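Local coordinates for protein apoptosis regulator Bcl-2 homolog (Fowlpox virus, PDB 5TZP) that blocks apoptosis of the infected host cell by sequestering and inactivating proapoptotic Bcl-2 proteins, among them BAX and BAK1, at residues 21-29 with 39-50. Sequence-based numbering, arbitrary orientation. Where two conformers were deposited one is given.
Sequences NMIQNYIIE and FVIDSISYDVLK. With EDO (1,2-ethanediol), chain E; SO4 (sulfate ion), chain O.
Glu29 joins the two helices through both of its carboxylate oxygens. Its OE1 takes a salt bridge from Lys50, with NZ 2.7 Å from OE1 on the syn side, somewhat out of the carboxylate plane. Its OE2 accepts from the phenol of Tyr46, OH to OE2 being 2.7 Å. That hydroxyl comes from above the carboxylate plane, 36° out of it. OE2 also receives the backbone N of Arg36, so three donors grip the carboxylate, which probably favours its charged form. The chain of Glu29 is extended, with CG anti to the backbone N (chi1 176°), and this carries the carboxylate across to Tyr46 and Lys50.

The Tyr46 ring sits as a knob among Met22, Asn25, Tyr26 and Glu29. Met22 SD lies at the ring edge, 3.6 Å from Tyr46 CD1, a Met-aromatic contact. Bends at chi2 and chi3 bring Met22 CE to 3.6 Å from Asp42 O. Leu49 CD2 fills in beside Met22 CG and Tyr26 CB.

The pair belongs to the all-helical Bcl-2 fold: helix 14-32 packs against the start of helix 43-68, and the axes of 21-29 and 43-50 cross at -51°. Ile23 and Ile27 point away from this contact and touch helices 88-105 and 115-136.

Asp42 is the N-cap of helix 43-68. Its OD1 accepts from Ser45 N at 3.0 Å and its OD2 from Ser45 OG at 2.7 Å. Arg144 adds a salt bridge to OD1. A 1,2-ethanediol, probably from the crystallisation liquor, accepts from the backbone N atoms of Ile41 and Asp42.

Val40 CG1 rests 3.8 Å from Asn25 CB. Asn25 ND2 donates to Asn21 O, while its OD1 is taken by Arg36. On the Tyr26 side, one water links Tyr26 OH, 2.6 Å away, to Lys50 O, to which it donates.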
loop_
_atom_site.group_PDB
_atom_site.type_symbol
_atom_site.label_atom_id
_atom_site.label_comp_id
_atom_site.label_asym_id
_atom_site.label_seq_id
_atom_site.Cartn_x
_atom_site.Cartn_y
_atom_site.Cartn_z
ATOM N N ASN A 21 -8.989 -4.182 -6.625
ATOM C CA ASN A 21 -8.582 -4.007 -8.023
ATOM C C ASN A 21 -7.585 -2.856 -8.186
ATOM O O ASN A 21 -6.679 -2.938 -8.990
ATOM C CB ASN A 21 -9.832 -3.785 -8.873
ATOM C CG ASN A 21 -9.551 -3.754 -10.327
ATOM O OD1 ASN A 21 -9.615 -2.690 -10.911
ATOM N ND2 ASN A 21 -9.229 -4.899 -10.927
ATOM N N MET A 22 -7.747 -1.768 -7.421
ATOM C CA MET A 22 -6.794 -0.667 -7.459
ATOM C C MET A 22 -5.443 -1.088 -6.930
ATOM O O MET A 22 -4.411 -0.878 -7.566
ATOM C CB MET A 22 -7.366 0.440 -6.602
ATOM C CG MET A 22 -6.500 1.669 -6.582
ATOM S SD MET A 22 -6.510 2.621 -8.120
ATOM C CE MET A 22 -7.921 3.679 -7.913
ATOM N N ILE A 23 -5.425 -1.706 -5.755
ATOM C CA ILE A 23 -4.171 -2.096 -5.121
ATOM C C ILE A 23 -3.416 -3.111 -5.977
ATOM O O ILE A 23 -2.204 -2.980 -6.227
ATOM C CB ILE A 23 -4.474 -2.664 -3.733
ATOM C CG1 ILE A 23 -5.038 -1.583 -2.810
ATOM C CG2 ILE A 23 -3.183 -3.284 -3.148
ATOM C CD1 ILE A 23 -5.729 -2.073 -1.578
ATOM N N GLN A 24 -4.107 -4.163 -6.406
ATOM C CA GLN A 24 -3.440 -5.240 -7.145
ATOM C C GLN A 24 -2.936 -4.761 -8.496
ATOM O O GLN A 24 -1.809 -5.071 -8.890
ATOM C CB GLN A 24 -4.363 -6.435 -7.287
ATOM C CG GLN A 24 -3.619 -7.689 -7.752
ATOM C CD GLN A 24 -4.362 -8.958 -7.611
ATOM O OE1 GLN A 24 -5.542 -8.962 -7.299
ATOM N NE2 GLN A 24 -3.735 -10.054 -7.937
ATOM N N ASN A 25 -3.708 -3.916 -9.213
ATOM C CA ASN A 25 -3.193 -3.364 -10.476
ATOM C C ASN A 25 -1.946 -2.523 -10.234
ATOM O O ASN A 25 -1.012 -2.606 -11.042
ATOM C CB ASN A 25 -4.290 -2.633 -11.229
ATOM C CG ASN A 25 -5.073 -3.588 -12.052
ATOM O OD1 ASN A 25 -4.569 -4.120 -13.012
ATOM N ND2 ASN A 25 -6.330 -3.788 -11.698
ATOM N N TYR A 26 -1.890 -1.698 -9.172
ATOM C CA TYR A 26 -0.678 -0.921 -8.906
ATOM C C TYR A 26 0.503 -1.860 -8.668
ATOM O O TYR A 26 1.592 -1.671 -9.223
ATOM C CB TYR A 26 -0.873 0.081 -7.758
ATOM C CG TYR A 26 0.438 0.751 -7.449
ATOM C CD1 TYR A 26 1.033 1.566 -8.369
ATOM C CD2 TYR A 26 1.139 0.408 -6.349
ATOM C CE1 TYR A 26 2.329 2.106 -8.154
ATOM C CE2 TYR A 26 2.424 0.924 -6.152
ATOM C CZ TYR A 26 2.968 1.722 -7.050
ATOM O OH TYR A 26 4.262 2.198 -6.889
ATOM N N ILE A 27 0.323 -2.895 -7.843
ATOM C CA ILE A 27 1.438 -3.785 -7.530
ATOM C C ILE A 27 1.889 -4.501 -8.801
ATOM O O ILE A 27 3.097 -4.658 -9.062
ATOM C CB ILE A 27 1.055 -4.748 -6.406
ATOM C CG1 ILE A 27 0.931 -3.946 -5.111
ATOM C CG2 ILE A 27 2.126 -5.824 -6.235
ATOM C CD1 ILE A 27 0.463 -4.720 -3.903
ATOM N N ILE A 28 0.958 -4.899 -9.674
ATOM C CA ILE A 28 1.333 -5.478 -10.976
ATOM C C ILE A 28 2.151 -4.480 -11.801
ATOM O O ILE A 28 3.173 -4.859 -12.387
ATOM C CB ILE A 28 0.065 -5.954 -11.685
ATOM C CG1 ILE A 28 -0.514 -7.185 -10.958
ATOM C CG2 ILE A 28 0.431 -6.302 -13.147
ATOM C CD1 ILE A 28 -1.898 -7.470 -11.404
ATOM N N GLU A 29 1.713 -3.234 -11.876
ATOM C CA GLU A 29 2.465 -2.239 -12.630
ATOM C C GLU A 29 3.885 -2.069 -12.071
ATOM O O GLU A 29 4.881 -2.009 -12.815
ATOM C CB GLU A 29 1.720 -0.910 -12.716
ATOM C CG GLU A 29 2.592 0.171 -13.435
ATOM C CD GLU A 29 1.881 1.358 -13.919
ATOM O OE1 GLU A 29 2.599 2.261 -14.394
ATOM O OE2 GLU A 29 0.630 1.414 -13.988
ATOM N N PHE A 39 -6.916 -0.709 -16.509
ATOM C CA PHE A 39 -7.616 -1.825 -15.936
ATOM C C PHE A 39 -8.385 -1.463 -14.703
ATOM O O PHE A 39 -9.015 -2.335 -14.108
ATOM C CB PHE A 39 -6.664 -2.999 -15.643
ATOM C CG PHE A 39 -6.023 -3.531 -16.884
ATOM C CD1 PHE A 39 -6.716 -4.365 -17.751
ATOM C CD2 PHE A 39 -4.768 -3.137 -17.264
ATOM C CE1 PHE A 39 -6.146 -4.834 -18.904
ATOM C CE2 PHE A 39 -4.186 -3.600 -18.410
ATOM C CZ PHE A 39 -4.887 -4.458 -19.251
ATOM N N VAL A 40 -8.326 -0.224 -14.266
ATOM C CA VAL A 40 -9.074 0.248 -13.090
ATOM C C VAL A 40 -10.181 1.200 -13.508
ATOM O O VAL A 40 -10.142 1.770 -14.576
ATOM C CB VAL A 40 -8.149 0.891 -12.032
ATOM C CG1 VAL A 40 -7.033 -0.033 -11.612
ATOM C CG2 VAL A 40 -7.591 2.195 -12.499
ATOM N N ILE A 41 -11.181 1.367 -12.638
ATOM C CA ILE A 41 -12.260 2.283 -12.958
ATOM C C ILE A 41 -11.788 3.742 -12.813
ATOM O O ILE A 41 -12.031 4.585 -13.681
ATOM C CB ILE A 41 -13.480 1.958 -12.083
ATOM C CG1 ILE A 41 -14.046 0.547 -12.425
ATOM C CG2 ILE A 41 -14.539 3.083 -12.208
ATOM C CD1 ILE A 41 -15.133 0.128 -11.427
ATOM N N ASP A 42 -11.120 4.063 -11.698
ATOM C CA ASP A 42 -10.787 5.432 -11.317
ATOM C C ASP A 42 -9.334 5.715 -11.692
ATOM O O ASP A 42 -8.406 5.618 -10.873
ATOM C CB ASP A 42 -11.069 5.624 -9.823
ATOM C CG ASP A 42 -10.901 7.065 -9.400
ATOM O OD1 ASP A 42 -10.385 7.903 -10.163
ATOM O OD2 ASP A 42 -11.241 7.321 -8.200
ATOM N N SER A 43 -9.141 6.085 -12.964
ATOM C CA SER A 43 -7.781 6.296 -13.470
ATOM C C SER A 43 -7.114 7.534 -12.864
ATOM O O SER A 43 -5.913 7.531 -12.656
ATOM C CB SER A 43 -7.807 6.388 -15.000
ATOM O OG SER A 43 -8.574 5.324 -15.559
ATOM N N ILE A 44 -7.879 8.568 -12.578
ATOM C CA ILE A 44 -7.303 9.769 -11.976
ATOM C C ILE A 44 -6.754 9.429 -10.612
ATOM O O ILE A 44 -5.603 9.760 -10.298
ATOM C CB ILE A 44 -8.331 10.897 -11.899
ATOM C CG1 ILE A 44 -8.570 11.428 -13.334
ATOM C CG2 ILE A 44 -7.877 12.048 -11.022
ATOM C CD1 ILE A 44 -9.716 12.509 -13.383
ATOM N N SER A 45 -7.518 8.710 -9.805
ATOM C CA SER A 45 -7.005 8.366 -8.492
ATOM C C SER A 45 -5.863 7.346 -8.561
ATOM O O SER A 45 -4.947 7.429 -7.731
ATOM C CB SER A 45 -8.121 7.808 -7.619
ATOM O OG SER A 45 -9.163 8.793 -7.425
ATOM N N TYR A 46 -5.906 6.448 -9.548
ATOM C CA TYR A 46 -4.779 5.521 -9.763
ATOM C C TYR A 46 -3.524 6.316 -9.999
ATOM O O TYR A 46 -2.463 5.987 -9.425
ATOM C CB TYR A 46 -5.099 4.610 -10.955
ATOM C CG TYR A 46 -4.013 3.615 -11.244
ATOM C CD1 TYR A 46 -3.930 2.421 -10.556
ATOM C CD2 TYR A 46 -2.999 3.931 -12.126
ATOM C CE1 TYR A 46 -2.924 1.495 -10.844
ATOM C CE2 TYR A 46 -1.940 3.027 -12.370
ATOM C CZ TYR A 46 -1.957 1.823 -11.730
ATOM O OH TYR A 46 -1.000 0.831 -11.922
ATOM N N ASP A 47 -3.562 7.328 -10.855
ATOM C CA ASP A 47 -2.345 8.087 -11.143
ATOM C C ASP A 47 -1.857 8.816 -9.913
ATOM O O ASP A 47 -0.646 8.923 -9.699
ATOM C CB ASP A 47 -2.599 9.052 -12.292
ATOM C CG ASP A 47 -2.451 8.414 -13.687
ATOM O OD1 ASP A 47 -1.920 7.283 -13.741
ATOM O OD2 ASP A 47 -2.817 9.156 -14.667
ATOM N N VAL A 48 -2.772 9.282 -9.060
ATOM C CA VAL A 48 -2.344 9.885 -7.790
ATOM C C VAL A 48 -1.653 8.856 -6.894
ATOM O O VAL A 48 -0.589 9.135 -6.316
ATOM C CB VAL A 48 -3.533 10.558 -7.059
ATOM C CG1 VAL A 48 -3.066 11.071 -5.688
ATOM C CG2 VAL A 48 -4.111 11.711 -7.849
ATOM N N LEU A 49 -2.265 7.685 -6.742
ATOM C CA LEU A 49 -1.671 6.594 -5.972
ATOM C C LEU A 49 -0.271 6.282 -6.480
ATOM O O LEU A 49 0.687 6.146 -5.689
ATOM C CB LEU A 49 -2.601 5.378 -6.032
ATOM C CG LEU A 49 -2.052 4.134 -5.280
ATOM C CD1 LEU A 49 -1.928 4.325 -3.799
ATOM C CD2 LEU A 49 -2.920 2.929 -5.577
ATOM N N LYS A 50 -0.135 6.086 -7.779
ATOM C CA LYS A 50 1.139 5.705 -8.369
ATOM C C LYS A 50 2.192 6.743 -8.070
ATOM O O LYS A 50 3.336 6.447 -7.682
ATOM C CB LYS A 50 0.905 5.518 -9.883
ATOM C CG LYS A 50 2.133 5.372 -10.662
ATOM C CD LYS A 50 1.780 5.006 -12.200
ATOM C CE LYS A 50 2.855 5.368 -13.179
ATOM N NZ LYS A 50 2.373 4.994 -14.534
HETATM C C1 EDO E . -10.632 1.081 -8.649
HETATM O O1 EDO E . -11.079 2.261 -9.418
HETATM C C2 EDO E . -11.487 -0.104 -9.017
HETATM O O2 EDO E . -11.232 -0.467 -10.400
HETATM S S SO4 O . -4.316 -13.764 -7.927
HETATM O O1 SO4 O . -3.087 -14.560 -7.687
HETATM O O2 SO4 O . -5.265 -14.520 -8.807
HETATM O O3 SO4 O . -3.843 -12.551 -8.565
HETATM O O4 SO4 O . -5.012 -13.444 -6.665
HETATM O O HOH W 1 4.908 4.191 -8.356
#